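Side-chain contacts in nitrogenase molybdenum-iron protein beta chain (Clostridium pasteurianum, PDB 4WES), which forms, with the alpha chain, the molybdenum-iron component of nitrogenase, which reduces dinitrogen to ammonium, and shares an [8Fe-7S] cluster with that chain: residues Asn90-Tyr95 / Ser127-Lys132; Thr263-Ile268 / Gln351-Ala356; Gln307-Gly312 / Val440-Ile445; Pro338-Thr343 / His378-Asn383. All coordinates share one frame; numbering follows the deposited sequence. Where two conformers were deposited one is given.

In the fold
The four contacts join helices to the loops and strands of the chain's three parallel-sheet layers. Contact 1 belongs to the sheet holding strands 99-104 and 133-136 and stands apart: its centre is 42 Å from that of contact 2, 56 Å from contact 3 and 50 Å from contact 4, each across the chain's centre. Contacts 2, 3 and 4 gather round the sheet containing strand 337-343. Contacts 2 and 4 touch, Ile-354 CD1 meeting Val-341 CG1 at 4.0 Å, while nearest atoms of contacts 3 and 4 are about 8 Å apart. All four lie away from the [8Fe-7S] cluster; the Tyr-309 side chain of contact 3 is about 13 Å from a bound iron(II) ion.

Contact 1 (Asn90-Tyr95 / Ser127-Lys132)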
# COMPACT_ATOMS: atom_id res chain seq x y z
N ASN B 90 2.89 -27.86 37.11
CA ASN B 90 4.05 -27.37 36.36
C ASN B 90 3.90 -25.92 35.93
O ASN B 90 4.90 -25.16 35.95
CB ASN B 90 4.33 -28.26 35.17
CG ASN B 90 4.91 -29.59 35.61
OD1 ASN B 90 5.98 -29.62 36.22
ND2 ASN B 90 4.23 -30.70 35.29
N ILE B 91 2.69 -25.51 35.58
CA ILE B 91 2.48 -24.15 35.13
C ILE B 91 2.75 -23.16 36.26
O ILE B 91 3.48 -22.18 36.09
CB ILE B 91 1.07 -23.97 34.60
CG1 ILE B 91 0.90 -24.74 33.30
CG2 ILE B 91 0.77 -22.51 34.39
CD1 ILE B 91 -0.53 -25.05 32.92
N PHE B 92 2.14 -23.37 37.42
CA PHE B 92 2.34 -22.38 38.48
C PHE B 92 3.78 -22.37 38.97
O PHE B 92 4.34 -21.30 39.22
CB PHE B 92 1.37 -22.59 39.65
CG PHE B 92 -0.03 -22.14 39.35
CD1 PHE B 92 -0.27 -20.83 39.00
CD2 PHE B 92 -1.12 -22.99 39.44
CE1 PHE B 92 -1.55 -20.38 38.74
CE2 PHE B 92 -2.40 -22.54 39.18
CZ PHE B 92 -2.62 -21.24 38.83
N SER B 93 4.43 -23.54 39.06
CA SER B 93 5.82 -23.61 39.55
C SER B 93 6.81 -22.99 38.58
O SER B 93 7.69 -22.22 38.99
CB SER B 93 6.21 -25.06 39.86
OG SER B 93 6.20 -25.91 38.69
N LEU B 94 6.70 -23.31 37.28
CA LEU B 94 7.68 -22.83 36.32
C LEU B 94 7.37 -21.46 35.81
O LEU B 94 8.31 -20.71 35.51
CB LEU B 94 7.78 -23.77 35.12
CG LEU B 94 8.41 -25.12 35.33
CD1 LEU B 94 8.35 -25.93 34.03
CD2 LEU B 94 9.85 -24.99 35.80
N TYR B 95 6.09 -21.16 35.57
CA TYR B 95 5.71 -19.99 34.80
C TYR B 95 4.88 -18.97 35.55
O TYR B 95 4.71 -17.85 35.07
CB TYR B 95 5.02 -20.45 33.51
CG TYR B 95 5.89 -21.40 32.68
CD1 TYR B 95 7.17 -21.03 32.30
CD2 TYR B 95 5.45 -22.67 32.38
CE1 TYR B 95 7.99 -21.89 31.59
CE2 TYR B 95 6.26 -23.54 31.64
CZ TYR B 95 7.53 -23.14 31.28
OH TYR B 95 8.34 -23.99 30.56
N SER B 127 -3.51 -27.55 44.72
CA SER B 127 -2.71 -27.32 43.50
C SER B 127 -2.76 -25.89 42.99
O SER B 127 -1.96 -25.50 42.11
CB SER B 127 -3.17 -28.25 42.36
OG SER B 127 -2.86 -29.58 42.73
N ILE B 128 -3.74 -25.15 43.48
CA ILE B 128 -3.93 -23.75 43.06
C ILE B 128 -3.48 -22.86 44.20
O ILE B 128 -4.13 -22.81 45.25
CB ILE B 128 -5.39 -23.49 42.65
CG1 ILE B 128 -5.80 -24.49 41.55
CG2 ILE B 128 -5.60 -22.05 42.21
CD1 ILE B 128 -7.27 -24.48 41.18
N PRO B 129 -2.34 -22.17 44.01
CA PRO B 129 -1.85 -21.33 45.12
C PRO B 129 -2.79 -20.17 45.50
O PRO B 129 -3.63 -19.74 44.69
CB PRO B 129 -0.51 -20.80 44.59
CG PRO B 129 -0.12 -21.73 43.49
CD PRO B 129 -1.40 -22.18 42.87
N GLU B 130 -2.63 -19.67 46.72
CA GLU B 130 -3.46 -18.61 47.19
C GLU B 130 -3.29 -17.42 46.26
O GLU B 130 -2.18 -17.06 45.86
CB GLU B 130 -3.04 -18.22 48.62
CG GLU B 130 -3.88 -17.13 49.27
CD GLU B 130 -5.35 -17.52 49.39
OE1 GLU B 130 -5.60 -18.75 49.86
OE2 GLU B 130 -6.25 -16.60 49.02
N GLY B 131 -4.40 -16.80 45.91
CA GLY B 131 -4.32 -15.63 45.04
C GLY B 131 -4.30 -15.95 43.56
O GLY B 131 -4.38 -15.03 42.75
N LYS B 132 -4.18 -17.22 43.22
CA LYS B 132 -4.14 -17.64 41.82
C LYS B 132 -5.50 -18.19 41.43
O LYS B 132 -6.27 -18.65 42.27
CB LYS B 132 -3.10 -18.74 41.58
CG LYS B 132 -1.70 -18.33 42.01
CD LYS B 132 -1.14 -17.21 41.17
CE LYS B 132 0.35 -17.02 41.40
NZ LYS B 132 0.94 -16.00 40.52
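Phe-92 carries this contact: its ring reaches from the helix 81-95 into the loop 127-132 and meets Pro-129 with one face and Lys-132 at its CE1/CZ end. CD of Pro-129 sits 3.8 Å from the centroid of the Phe-92 ring and 22° off the normal, a CH-pi contact displaced toward the CD2 side, where Pro-129 CD to Phe-92 CD2 is 3.5 Å. Next to it the carbonyl of the loop comes up obliquely, Ser-127 O lying 3.8 Å from Phe-92 CD2. Lys-132 lays the aliphatic start of its chain along Phe-92, the two side chains running in opposite directions, with Lys-132 CB 3.6 Å from Phe-92 CE1. Ile-128 adds a looser touch, its CG2 4.4 Å from Phe-92 CE2.

The Lys-132 chain bends at chi2 (-66°), which keeps CG and CD near the ring while the ammonium leads off to Asn-96, Pro-97 O and a salt bridge with Asp-98. A type II turn from Pro-129 to Lys-132, closed by Lys-132 N to Pro-129 O at 3.0 Å, brings both residues to the same ring; Gly-131 takes the positive phi (86°) of that turn. Ile-100 of strand 99-104 and Pro-97 also pack on Phe-92. Helix 81-95 thus packs on the loop entering edge strand 133-136, the sheet neighbour of the strand 99-104 that follows it.

Between the two segments the attraction is therefore dispersion and CH-pi, and the lysine contributes methylenes to the ring and its charge to Asn-96, Pro-97 and Asp-98.

Contact 2 (Thr263-Ile268 / Gln351-Ala356)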
# COMPACT_ATOMS: atom_id res chain seq x y z
N THR B 263 -26.36 -4.35 22.04
CA THR B 263 -25.59 -4.94 20.97
C THR B 263 -25.41 -3.90 19.87
O THR B 263 -26.37 -3.24 19.48
CB THR B 263 -26.31 -6.17 20.43
OG1 THR B 263 -26.43 -7.13 21.47
CG2 THR B 263 -25.54 -6.79 19.23
N LEU B 264 -24.19 -3.80 19.35
CA LEU B 264 -23.82 -2.87 18.28
C LEU B 264 -23.05 -3.63 17.23
O LEU B 264 -22.44 -4.67 17.51
CB LEU B 264 -22.93 -1.76 18.84
CG LEU B 264 -23.60 -0.81 19.84
CD1 LEU B 264 -22.54 0.02 20.56
CD2 LEU B 264 -24.63 0.09 19.15
N ARG B 265 -23.08 -3.14 16.00
CA ARG B 265 -22.17 -3.65 14.99
C ARG B 265 -20.72 -3.30 15.34
O ARG B 265 -20.44 -2.27 15.97
CB ARG B 265 -22.50 -3.00 13.69
CG ARG B 265 -23.65 -3.63 13.02
CD ARG B 265 -23.79 -3.09 11.59
NE ARG B 265 -24.87 -3.83 11.05
CZ ARG B 265 -25.54 -3.53 9.98
NH1 ARG B 265 -25.28 -2.41 9.32
NH2 ARG B 265 -26.50 -4.33 9.59
N THR B 266 -19.82 -4.16 14.91
CA THR B 266 -18.42 -3.76 14.91
C THR B 266 -18.31 -2.40 14.24
O THR B 266 -18.84 -2.24 13.15
CB THR B 266 -17.58 -4.79 14.15
OG1 THR B 266 -17.79 -6.09 14.71
CG2 THR B 266 -16.13 -4.44 14.19
N PRO B 267 -17.61 -1.43 14.87
CA PRO B 267 -17.72 -0.07 14.33
C PRO B 267 -16.74 0.15 13.18
O PRO B 267 -15.65 0.71 13.36
CB PRO B 267 -17.42 0.84 15.57
CG PRO B 267 -16.60 -0.04 16.46
CD PRO B 267 -17.20 -1.42 16.29
N ILE B 268 -17.14 -0.32 11.99
CA ILE B 268 -16.41 -0.12 10.74
C ILE B 268 -17.28 0.70 9.82
O ILE B 268 -18.43 0.33 9.55
CB ILE B 268 -16.02 -1.46 10.08
CG1 ILE B 268 -15.10 -2.27 10.99
CG2 ILE B 268 -15.38 -1.21 8.72
CD1 ILE B 268 -14.85 -3.69 10.52
N GLN B 351 -26.57 -13.76 6.99
CA GLN B 351 -27.39 -13.76 5.80
C GLN B 351 -28.47 -12.68 5.85
O GLN B 351 -28.66 -11.93 4.90
CB GLN B 351 -28.06 -15.12 5.67
CG GLN B 351 -28.79 -15.31 4.37
CD GLN B 351 -27.86 -15.83 3.29
OE1 GLN B 351 -27.11 -16.78 3.51
NE2 GLN B 351 -27.88 -15.20 2.14
N LYS B 352 -29.17 -12.63 6.97
CA LYS B 352 -30.24 -11.66 7.11
C LYS B 352 -29.73 -10.23 7.03
O LYS B 352 -30.32 -9.40 6.33
CB LYS B 352 -30.96 -11.87 8.43
CG LYS B 352 -31.84 -13.10 8.45
CD LYS B 352 -32.47 -13.30 9.82
CE LYS B 352 -33.08 -14.68 10.00
NZ LYS B 352 -33.35 -14.90 11.44
N GLU B 353 -28.64 -9.93 7.73
CA GLU B 353 -28.14 -8.56 7.76
C GLU B 353 -27.60 -8.12 6.40
O GLU B 353 -27.83 -6.99 5.98
CB GLU B 353 -27.09 -8.39 8.84
CG GLU B 353 -27.62 -8.63 10.23
CD GLU B 353 -28.56 -7.57 10.66
OE1 GLU B 353 -28.18 -6.38 10.63
OE2 GLU B 353 -29.68 -7.94 11.06
N ILE B 354 -26.84 -8.97 5.74
CA ILE B 354 -26.26 -8.66 4.43
C ILE B 354 -27.38 -8.50 3.40
O ILE B 354 -27.43 -7.55 2.62
CB ILE B 354 -25.28 -9.76 3.92
CG1 ILE B 354 -24.03 -9.96 4.80
CG2 ILE B 354 -24.83 -9.45 2.50
CD1 ILE B 354 -23.15 -8.73 4.97
N ASP B 355 -28.29 -9.46 3.38
CA ASP B 355 -29.40 -9.37 2.44
C ASP B 355 -30.17 -8.07 2.64
O ASP B 355 -30.57 -7.42 1.66
CB ASP B 355 -30.35 -10.56 2.58
CG ASP B 355 -29.83 -11.86 1.98
OD1 ASP B 355 -28.83 -11.86 1.24
OD2 ASP B 355 -30.50 -12.91 2.22
N ALA B 356 -30.40 -7.71 3.90
CA ALA B 356 -31.18 -6.51 4.18
C ALA B 356 -30.48 -5.23 3.71
O ALA B 356 -31.14 -4.34 3.15
CB ALA B 356 -31.50 -6.41 5.66
O HOH W 1 -28.48 -4.79 7.62
O HOH W 2 -25.97 -6.47 12.19
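A salt bridge bordered by two waters spans the gap between the loop leaving edge strand 261-264 and the helix 348-360, joining two separate parallel-sheet layers of the chain. The backbones stay well apart, with Arg-265 CA 10.6 Å from Glu-353 CA, and two long side chains cover the distance. Arg-265 is extended from CG to NE (chi3 177°), delivering its guanidinium to the helix. There NH2 donates to Glu-353 OE1 at 2.8 Å. The N-H points somewhat off line, at 143°, although OE1 lies near the guanidinium plane and is met nearly along its C-O direction. The carboxylate is turned 75° to the guanidinium, so the pair is held through one oxygen instead of a flat two-point bridge.

Water 1 accepts from Arg-265 NH2 and donates to the backbone Glu-353 O, 2.8 Å from each; water 2 accepts from Arg-265 NE and donates to Glu-353 OE1, which lies 2.7 Å from it. Thus OE1 accepts one N-H directly and one O-H from water 2, and the guanidinium is linked through water 1 to the helix backbone, besides its direct bond to the acid.

Arg-265 also packs on Ile-325 of helix 321-333. Leu-264 packs on strand 237-241, its neighbour in the sheet, and Ile-354 lies against Ser-328 of helix 321-333 and Val-368 of strand 367-370.

Contact 3 (Gln307-Gly312 / Val440-Ile445); sequences QQYLQG and VILDKI
Tyr-309 and Leu-442 make the tight part of this contact, meeting at about a right angle. The methyl CD2 of Leu-442 sits over one face of the Tyr-309 ring, 4.0 Å from its centroid and 21° off the normal, shifted toward CE1, which it approaches to 3.7 Å. The opposite face is covered by Gln-308 CG from the same loop, lying over the ring centre, so the ring is sandwiched between two aliphatic groups. With CG anti to its carbonyl carbon (chi1 -59°), Tyr-309 sends the ring toward the helix 426-448, and its hydroxyl bonds to Arg-458 O, at the chain's end.

Close approaches are fewer beside this. Ile-441 brings only CD1 to the loop backbone, 3.8 Å from Tyr-309 O. Leu-310 CD2 stays 4.8 Å from Ile-441 CD1. Exposed Gly-312, at positive phi, leads on toward strand 314-318. The loop is braced internally: Gln-311 NE2 donates to Gln-307 O at 3.0 Å. That oxygen also accepts from the backbone N of Leu-310 and of Gln-311.

Gln-307 and Gln-308 bond to the alpha chain, and Asp-443 forms a salt bridge to Arg-416 of the second beta subunit. This is helix-to-loop packing ahead of parallel strand 314-318, at the alpha-beta and beta-beta interfaces of the tetramer.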
# COMPACT_ATOMS: atom_id res chain seq x y z
N GLN B 307 -14.31 9.66 -4.54
CA GLN B 307 -15.53 8.99 -4.96
C GLN B 307 -15.44 8.35 -6.35
O GLN B 307 -16.05 7.31 -6.57
CB GLN B 307 -16.74 9.92 -4.92
CG GLN B 307 -16.67 11.18 -5.80
CD GLN B 307 -16.94 10.98 -7.28
OE1 GLN B 307 -16.32 11.63 -8.07
NE2 GLN B 307 -17.94 10.19 -7.66
N GLN B 308 -14.75 8.98 -7.30
CA GLN B 308 -14.84 8.50 -8.69
C GLN B 308 -14.29 7.11 -8.82
O GLN B 308 -14.71 6.37 -9.73
CB GLN B 308 -14.13 9.44 -9.65
CG GLN B 308 -12.62 9.34 -9.61
CD GLN B 308 -11.96 10.50 -10.28
OE1 GLN B 308 -11.78 11.55 -9.64
NE2 GLN B 308 -11.56 10.37 -11.53
N TYR B 309 -13.33 6.73 -7.98
CA TYR B 309 -12.66 5.44 -8.06
C TYR B 309 -13.41 4.33 -7.33
O TYR B 309 -13.00 3.19 -7.39
CB TYR B 309 -11.25 5.56 -7.53
CG TYR B 309 -10.43 6.57 -8.31
CD1 TYR B 309 -10.05 6.31 -9.63
CD2 TYR B 309 -10.07 7.80 -7.76
CE1 TYR B 309 -9.38 7.23 -10.38
CE2 TYR B 309 -9.40 8.73 -8.53
CZ TYR B 309 -9.04 8.47 -9.83
OH TYR B 309 -8.35 9.37 -10.60
N LEU B 310 -14.49 4.69 -6.64
CA LEU B 310 -15.26 3.79 -5.81
C LEU B 310 -16.62 3.44 -6.38
O LEU B 310 -17.14 2.34 -6.16
CB LEU B 310 -15.42 4.39 -4.40
CG LEU B 310 -14.11 4.58 -3.65
CD1 LEU B 310 -14.27 5.51 -2.48
CD2 LEU B 310 -13.59 3.24 -3.17
N GLN B 311 -17.25 4.38 -7.08
CA GLN B 311 -18.65 4.20 -7.47
C GLN B 311 -18.79 2.98 -8.38
O GLN B 311 -18.13 2.90 -9.43
CB GLN B 311 -19.23 5.43 -8.18
CG GLN B 311 -19.17 6.72 -7.38
CD GLN B 311 -19.57 6.52 -5.95
OE1 GLN B 311 -20.75 6.26 -5.65
NE2 GLN B 311 -18.58 6.63 -5.05
N GLY B 312 -19.69 2.08 -8.00
CA GLY B 312 -20.00 0.94 -8.83
C GLY B 312 -18.98 -0.17 -8.83
O GLY B 312 -19.15 -1.17 -9.56
N VAL B 440 -4.88 0.45 -3.93
CA VAL B 440 -4.71 -0.77 -4.71
C VAL B 440 -5.43 -0.70 -6.05
O VAL B 440 -4.93 -1.23 -7.07
CB VAL B 440 -5.11 -2.05 -3.94
CG1 VAL B 440 -4.23 -2.28 -2.75
CG2 VAL B 440 -6.58 -2.17 -3.58
N ILE B 441 -6.55 0.02 -6.10
CA ILE B 441 -7.25 0.25 -7.36
C ILE B 441 -6.40 1.09 -8.29
O ILE B 441 -6.21 0.75 -9.47
CB ILE B 441 -8.65 0.87 -7.10
CG1 ILE B 441 -9.57 -0.19 -6.46
CG2 ILE B 441 -9.22 1.49 -8.36
CD1 ILE B 441 -10.86 0.39 -5.92
N LEU B 442 -5.84 2.19 -7.78
CA LEU B 442 -5.00 3.06 -8.60
C LEU B 442 -3.70 2.40 -9.00
O LEU B 442 -3.22 2.59 -10.12
CB LEU B 442 -4.77 4.39 -7.88
CG LEU B 442 -5.95 5.32 -7.92
CD1 LEU B 442 -5.85 6.44 -6.88
CD2 LEU B 442 -6.12 5.93 -9.29
N ASP B 443 -3.11 1.58 -8.13
CA ASP B 443 -1.88 0.89 -8.48
C ASP B 443 -2.09 0.03 -9.73
O ASP B 443 -1.25 -0.00 -10.64
CB ASP B 443 -1.41 -0.01 -7.33
CG ASP B 443 -0.63 0.72 -6.23
OD1 ASP B 443 -0.25 1.89 -6.40
OD2 ASP B 443 -0.42 0.04 -5.21
N LYS B 444 -3.21 -0.70 -9.79
CA LYS B 444 -3.49 -1.54 -10.95
C LYS B 444 -3.70 -0.68 -12.18
O LYS B 444 -3.16 -0.98 -13.23
CB LYS B 444 -4.69 -2.44 -10.69
CG LYS B 444 -5.03 -3.30 -11.93
CD LYS B 444 -6.16 -4.26 -11.70
CE LYS B 444 -6.49 -4.96 -13.04
NZ LYS B 444 -7.51 -5.99 -12.94
N ILE B 445 -4.49 0.38 -12.08
CA ILE B 445 -4.75 1.25 -13.22
C ILE B 445 -3.44 1.74 -13.82
O ILE B 445 -3.23 1.69 -15.04
CB ILE B 445 -5.64 2.45 -12.83
CG1 ILE B 445 -7.05 1.98 -12.52
CG2 ILE B 445 -5.63 3.53 -13.90
CD1 ILE B 445 -7.92 3.02 -11.86

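Contact 4 (Pro338-Thr343 / His378-Asn383)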
# COMPACT_ATOMS: atom_id res chain seq x y z
N PRO B 338 -21.11 -4.78 -2.68
CA PRO B 338 -20.73 -6.10 -2.16
C PRO B 338 -21.33 -7.14 -3.08
O PRO B 338 -22.54 -7.39 -3.04
CB PRO B 338 -21.34 -6.13 -0.74
CG PRO B 338 -21.77 -4.71 -0.45
CD PRO B 338 -22.10 -4.14 -1.81
N LYS B 339 -20.49 -7.69 -3.95
CA LYS B 339 -20.92 -8.58 -5.02
C LYS B 339 -20.96 -10.03 -4.54
O LYS B 339 -21.93 -10.73 -4.81
CB LYS B 339 -19.99 -8.40 -6.21
CG LYS B 339 -20.25 -9.33 -7.36
CD LYS B 339 -21.62 -9.14 -7.93
CE LYS B 339 -21.72 -9.92 -9.24
NZ LYS B 339 -23.04 -9.64 -9.84
N TYR B 340 -19.88 -10.46 -3.90
CA TYR B 340 -19.76 -11.82 -3.34
C TYR B 340 -19.38 -11.62 -1.90
O TYR B 340 -18.39 -10.97 -1.61
CB TYR B 340 -18.71 -12.66 -4.06
CG TYR B 340 -18.92 -12.79 -5.55
CD1 TYR B 340 -20.18 -13.04 -6.09
CD2 TYR B 340 -17.88 -12.63 -6.45
CE1 TYR B 340 -20.37 -13.12 -7.45
CE2 TYR B 340 -18.06 -12.73 -7.81
CZ TYR B 340 -19.32 -12.99 -8.30
OH TYR B 340 -19.55 -13.06 -9.66
N VAL B 341 -20.15 -12.19 -0.98
CA VAL B 341 -20.00 -11.91 0.46
C VAL B 341 -20.12 -13.25 1.20
O VAL B 341 -21.20 -13.84 1.22
CB VAL B 341 -21.04 -10.91 0.97
CG1 VAL B 341 -20.64 -10.44 2.35
CG2 VAL B 341 -21.20 -9.72 0.04
N VAL B 342 -19.02 -13.69 1.81
CA VAL B 342 -18.95 -15.03 2.39
C VAL B 342 -18.34 -15.04 3.76
O VAL B 342 -17.34 -14.36 4.02
CB VAL B 342 -18.16 -15.97 1.45
CG1 VAL B 342 -17.87 -17.31 2.08
CG2 VAL B 342 -18.93 -16.16 0.16
N THR B 343 -18.93 -15.85 4.65
CA THR B 343 -18.26 -16.22 5.88
C THR B 343 -18.25 -17.73 6.01
O THR B 343 -19.22 -18.39 5.59
CB THR B 343 -18.92 -15.58 7.12
OG1 THR B 343 -18.16 -15.94 8.29
CG2 THR B 343 -20.33 -16.00 7.34
N HIS B 378 -13.92 -18.17 -5.60
CA HIS B 378 -13.15 -18.21 -6.84
C HIS B 378 -14.02 -18.65 -8.01
O HIS B 378 -13.98 -18.04 -9.09
CB HIS B 378 -11.92 -19.09 -6.66
CG HIS B 378 -10.96 -18.96 -7.79
ND1 HIS B 378 -9.91 -19.82 -7.94
CD2 HIS B 378 -10.87 -18.05 -8.80
CE1 HIS B 378 -9.22 -19.47 -9.01
NE2 HIS B 378 -9.78 -18.38 -9.54
N GLN B 379 -14.79 -19.71 -7.83
CA GLN B 379 -15.69 -20.16 -8.90
C GLN B 379 -16.63 -19.04 -9.33
O GLN B 379 -16.87 -18.84 -10.54
CB GLN B 379 -16.50 -21.38 -8.51
CG GLN B 379 -15.66 -22.62 -8.27
CD GLN B 379 -16.49 -23.89 -8.48
OE1 GLN B 379 -17.35 -24.23 -7.69
NE2 GLN B 379 -16.25 -24.54 -9.59
N TRP B 380 -17.21 -18.32 -8.37
CA TRP B 380 -18.11 -17.23 -8.72
C TRP B 380 -17.39 -16.17 -9.55
O TRP B 380 -17.95 -15.67 -10.53
CB TRP B 380 -18.71 -16.61 -7.47
CG TRP B 380 -19.47 -17.55 -6.61
CD1 TRP B 380 -19.91 -18.83 -6.92
CD2 TRP B 380 -19.88 -17.31 -5.28
NE1 TRP B 380 -20.55 -19.38 -5.83
CE2 TRP B 380 -20.53 -18.47 -4.81
CE3 TRP B 380 -19.74 -16.21 -4.42
CZ2 TRP B 380 -21.07 -18.54 -3.54
CZ3 TRP B 380 -20.27 -16.29 -3.16
CH2 TRP B 380 -20.93 -17.45 -2.74
N ILE B 381 -16.17 -15.82 -9.14
CA ILE B 381 -15.39 -14.82 -9.85
C ILE B 381 -15.12 -15.24 -11.29
O ILE B 381 -15.13 -14.41 -12.19
CB ILE B 381 -14.10 -14.52 -9.08
CG1 ILE B 381 -14.43 -13.71 -7.82
CG2 ILE B 381 -13.09 -13.80 -9.93
CD1 ILE B 381 -13.30 -13.63 -6.81
N LYS B 382 -14.89 -16.54 -11.50
CA LYS B 382 -14.68 -17.01 -12.87
C LYS B 382 -15.90 -16.84 -13.77
O LYS B 382 -15.76 -16.80 -15.00
CB LYS B 382 -14.27 -18.48 -12.87
CG LYS B 382 -12.90 -18.74 -12.28
CD LYS B 382 -12.61 -20.23 -12.21
CE LYS B 382 -11.19 -20.47 -11.77
NZ LYS B 382 -10.22 -19.91 -12.76
N ASN B 383 -17.08 -16.78 -13.16
CA ASN B 383 -18.31 -16.56 -13.90
C ASN B 383 -18.67 -15.10 -14.08
O ASN B 383 -19.22 -14.74 -15.12
CB ASN B 383 -19.44 -17.34 -13.26
CG ASN B 383 -19.32 -18.82 -13.55
OD1 ASN B 383 -19.82 -19.29 -14.56
ND2 ASN B 383 -18.64 -19.55 -12.69
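Strand 337-343 turns a corner at Tyr-340, where Tyr-340 CA lies 7.8 Å from Trp-380 CA of helix 374-383, and from there Tyr-340 and Val-342 both direct their side chains at the helix. One face of the Tyr-340 ring is covered by Trp-380: CB of the tryptophan stands over its centre, 3.8 Å from the centroid and 11° off the normal. Lys-339 CG covers the opposite face. The indole slides past in the reverse direction, its six-membered ring inclined at 58° to the phenol ring, and Trp-380 CE3 comes to 3.6 Å from Tyr-340 CD1.

In this parallel alpha/beta layer, helix 374-383 follows strand 367-370 and packs on the neighbouring strand 337-343; all four touching residues are buried. Val-342, two residues on, continues the surface, its CG2 meeting Trp-380 CZ3 at 3.6 Å. With CG1 anti to the backbone N (chi1 171°), CG2 falls anti to the carbonyl carbon, beside the end of the indole. Ile-381 approaches the Tyr-340 ring obliquely with CG1, 3.8 Å from CE2. Tyr-340 OH is 3.2 Å from Trp-380 O, but its hydrogen bond goes to Glu-384 O. Ile-381 also packs on Ile-398 of helix 396-402.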